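Local coordinates for protein probable zinc protease (Pseudomonas aeruginosa, PDB 4NNZ) that forms one subunit of a heterodimeric M16-family zinc protease and probably takes part in peptide-bond hydrolysis, at residues V29-W34 with L192-D197. Residues are numbered along the deposited sequence; the frame is centred on the assembly and turned at random.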
ATOM      1  N   VAL A  29     -32.997  24.601  -0.305  1.00 58.60           N
ATOM      2  CA  VAL A  29     -32.582  23.447   0.460  1.00 58.47           C
ATOM      3  C   VAL A  29     -31.381  22.746  -0.140  1.00 51.66           C
ATOM      4  O   VAL A  29     -31.243  22.669  -1.325  1.00 51.20           O
ATOM      5  CB  VAL A  29     -33.724  22.449   0.638  1.00 59.05           C
ATOM      6  CG1 VAL A  29     -34.003  21.742  -0.659  1.00 58.03           C
ATOM      7  CG2 VAL A  29     -33.357  21.450   1.693  1.00 59.31           C
ATOM      8  N   VAL A  30     -30.540  22.197   0.706  1.00 45.46           N
ATOM      9  CA  VAL A  30     -29.356  21.509   0.258  1.00 44.30           C
ATOM     10  C   VAL A  30     -29.526  20.022   0.517  1.00 41.37           C
ATOM     11  O   VAL A  30     -29.893  19.630   1.578  1.00 38.00           O
ATOM     12  CB  VAL A  30     -28.089  22.146   0.898  1.00 43.22           C
ATOM     13  CG1 VAL A  30     -27.257  21.213   1.745  1.00 43.67           C
ATOM     14  CG2 VAL A  30     -27.234  22.766  -0.150  1.00 45.50           C
ATOM     15  N   SER A  31     -29.251  19.210  -0.473  1.00 40.33           N
ATOM     16  CA  SER A  31     -29.336  17.792  -0.295  1.00 44.15           C
ATOM     17  C   SER A  31     -28.036  17.153  -0.662  1.00 43.10           C
ATOM     18  O   SER A  31     -27.605  17.295  -1.760  1.00 41.00           O
ATOM     19  CB  SER A  31     -30.421  17.252  -1.201  1.00 48.85           C
ATOM     20  OG  SER A  31     -30.881  16.006  -0.766  1.00 56.04           O
ATOM     21  N   GLN A  32     -27.382  16.441   0.237  1.00 40.55           N
ATOM     22  CA  GLN A  32     -26.130  15.810  -0.134  1.00 38.32           C
ATOM     23  C   GLN A  32     -26.145  14.331   0.076  1.00 39.84           C
ATOM     24  O   GLN A  32     -26.693  13.900   1.051  1.00 40.63           O
ATOM     25  CB  GLN A  32     -25.011  16.353   0.690  1.00 38.77           C
ATOM     26  CG  GLN A  32     -25.161  17.766   1.109  1.00 40.68           C
ATOM     27  CD  GLN A  32     -23.847  18.333   1.514  1.00 37.97           C
ATOM     28  OE1 GLN A  32     -22.991  17.627   1.959  1.00 35.33           O
ATOM     29  NE2 GLN A  32     -23.685  19.605   1.339  1.00 40.32           N
ATOM     30  N   LEU A  33     -25.527  13.532  -0.792  1.00 35.76           N
ATOM     31  CA  LEU A  33     -25.520  12.140  -0.346  1.00 34.99           C
ATOM     32  C   LEU A  33     -24.128  11.595  -0.083  1.00 37.59           C
ATOM     33  O   LEU A  33     -23.337  11.640  -0.956  1.00 40.25           O
ATOM     34  CB  LEU A  33     -26.254  11.267  -1.325  1.00 38.28           C
ATOM     35  CG  LEU A  33     -26.476   9.811  -0.977  1.00 42.02           C
ATOM     36  CD1 LEU A  33     -26.661   9.616   0.498  1.00 42.37           C
ATOM     37  CD2 LEU A  33     -27.684   9.287  -1.683  1.00 43.42           C
ATOM     38  N   TRP A  34     -23.824  11.072   1.104  1.00 35.94           N
ATOM     39  CA  TRP A  34     -22.459  10.685   1.398  1.00 33.18           C
ATOM     40  C   TRP A  34     -22.327   9.199   1.544  1.00 34.38           C
ATOM     41  O   TRP A  34     -22.934   8.613   2.382  1.00 31.97           O
ATOM     42  CB  TRP A  34     -22.022  11.320   2.700  1.00 35.54           C
ATOM     43  CG  TRP A  34     -21.912  12.767   2.643  1.00 37.85           C
ATOM     44  CD1 TRP A  34     -22.909  13.631   2.516  1.00 37.53           C
ATOM     45  CD2 TRP A  34     -20.725  13.533   2.691  1.00 36.00           C
ATOM     46  NE1 TRP A  34     -22.447  14.877   2.480  1.00 37.58           N
ATOM     47  CE2 TRP A  34     -21.094  14.849   2.582  1.00 36.66           C
ATOM     48  CE3 TRP A  34     -19.382  13.227   2.806  1.00 34.37           C
ATOM     49  CZ2 TRP A  34     -20.189  15.857   2.594  1.00 39.23           C
ATOM     50  CZ3 TRP A  34     -18.496  14.212   2.811  1.00 35.83           C
ATOM     51  CH2 TRP A  34     -18.887  15.517   2.701  1.00 38.31           C
ATOM     52  N   LEU A 192     -27.786  10.563   4.130  1.00 38.53           N
ATOM     53  CA  LEU A 192     -28.462  11.592   3.410  1.00 38.03           C
ATOM     54  C   LEU A 192     -28.532  12.763   4.321  1.00 42.22           C
ATOM     55  O   LEU A 192     -28.929  12.624   5.434  1.00 40.62           O
ATOM     56  CB  LEU A 192     -29.860  11.154   3.091  1.00 43.49           C
ATOM     57  CG  LEU A 192     -30.743  12.255   2.545  1.00 46.24           C
ATOM     58  CD1 LEU A 192     -30.222  12.757   1.231  1.00 44.62           C
ATOM     59  CD2 LEU A 192     -32.153  11.765   2.397  1.00 45.23           C
ATOM     60  N   VAL A 193     -28.105  13.923   3.854  1.00 42.87           N
ATOM     61  CA  VAL A 193     -28.129  15.098   4.681  1.00 43.03           C
ATOM     62  C   VAL A 193     -28.934  16.198   4.067  1.00 42.16           C
ATOM     63  O   VAL A 193     -28.750  16.506   2.929  1.00 42.55           O
ATOM     64  CB  VAL A 193     -26.732  15.620   4.958  1.00 43.53           C
ATOM     65  CG1 VAL A 193     -26.818  16.746   5.947  1.00 44.44           C
ATOM     66  CG2 VAL A 193     -25.889  14.517   5.516  1.00 44.20           C
ATOM     67  N   VAL A 194     -29.858  16.762   4.824  1.00 40.44           N
ATOM     68  CA  VAL A 194     -30.681  17.844   4.323  1.00 40.52           C
ATOM     69  C   VAL A 194     -30.708  19.064   5.209  1.00 38.60           C
ATOM     70  O   VAL A 194     -31.046  18.977   6.363  1.00 37.94           O
ATOM     71  CB  VAL A 194     -32.118  17.375   4.101  1.00 43.57           C
ATOM     72  CG1 VAL A 194     -32.926  18.440   3.421  1.00 45.98           C
ATOM     73  CG2 VAL A 194     -32.132  16.125   3.265  1.00 44.73           C
ATOM     74  N   VAL A 195     -30.368  20.207   4.669  1.00 39.17           N
ATOM     75  CA  VAL A 195     -30.532  21.423   5.419  1.00 44.46           C
ATOM     76  C   VAL A 195     -31.168  22.545   4.606  1.00 49.15           C
ATOM     77  O   VAL A 195     -30.981  22.649   3.410  1.00 44.60           O
ATOM     78  CB  VAL A 195     -29.278  21.820   6.257  1.00 43.49           C
ATOM     79  CG1 VAL A 195     -28.179  20.804   6.184  1.00 42.31           C
ATOM     80  CG2 VAL A 195     -28.758  23.195   5.966  1.00 47.70           C
ATOM     81  N   GLY A 196     -31.938  23.372   5.284  1.00 50.01           N
ATOM     82  CA  GLY A 196     -32.633  24.419   4.595  1.00 53.50           C
ATOM     83  C   GLY A 196     -34.072  24.573   4.996  1.00 53.57           C
ATOM     84  O   GLY A 196     -34.489  24.154   6.033  1.00 49.82           O
ATOM     85  N   ASP A 197     -34.833  25.140   4.096  1.00 52.89           N
ATOM     86  CA  ASP A 197     -36.194  25.527   4.321  1.00 60.24           C
ATOM     87  C   ASP A 197     -37.087  24.320   4.160  1.00 60.29           C
ATOM     88  O   ASP A 197     -37.821  24.202   3.209  1.00 60.89           O
ATOM     89  CB  ASP A 197     -36.529  26.574   3.269  1.00 65.00           C
ATOM     90  CG  ASP A 197     -37.837  27.245   3.492  1.00 67.45           C
ATOM     91  OD1 ASP A 197     -38.186  27.531   4.636  1.00 70.83           O
ATOM     92  OD2 ASP A 197     -38.512  27.522   2.503  1.00 65.39           O
TER
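Val-29 and Val-194 meet through one methyl each, CG2 of Val-29 lying 3.5 Å from CG1 of Val-194, and the two side chains cross obliquely. CG1 of Val-194 stands anti to its backbone N (chi1 -173°), the position from which it reaches Val-29. On the same face Leu-192 brings CD1 to Gln-32 O (3.7 Å) and near the hydroxyl of Ser-31, while CD1 of Leu-33 comes close to the backbone N and CA of Leu-192. Helices 100-112 and 200-211 pack on this side, Leu-104 touching both Ser-31 and Leu-192. The opposite face holds Val-30, Gln-32, Val-193 and Val-195; helix 367-379 packs there, with Ala-371 against Val-30 and Gln-32, and Ile-367 against Val-195. Strands 29-34 and 192-196 run antiparallel, their directions 169° apart, as inner neighbours of a mixed sheet, the alpha/beta build of an M16 peptidase domain; strand 89-96 flanks 29-34 on its other side, and strand 17-22 flanks 190-196. Two reciprocal pairs of backbone bonds join them. Val-30 N gives a nearly straight bond to Val-195 O (2.8 Å), answered by Val-195 N to Val-30 O at 3.2 Å. Gln-32 N donates to Val-193 O (3.0 Å), and Val-193 N bonds back to Gln-32 O. Gly-196 faces Val-29 with CA atoms 4.2 Å apart, in a backbone conformation (phi 135°, psi -156°) open mainly to glycine. Towards the polar edge, Trp-34 NE1 donates to a lone pair of Gln-32 OE1 (2.9 Å), the acceptor lying almost in the indole plane, which helps fix the turn of the amide. Gln-32 NE2 makes a weak hydrogen bond to Ser-372 OG. Past the strand end, Asp-197 OD1 makes another weak one to His-24 ND1.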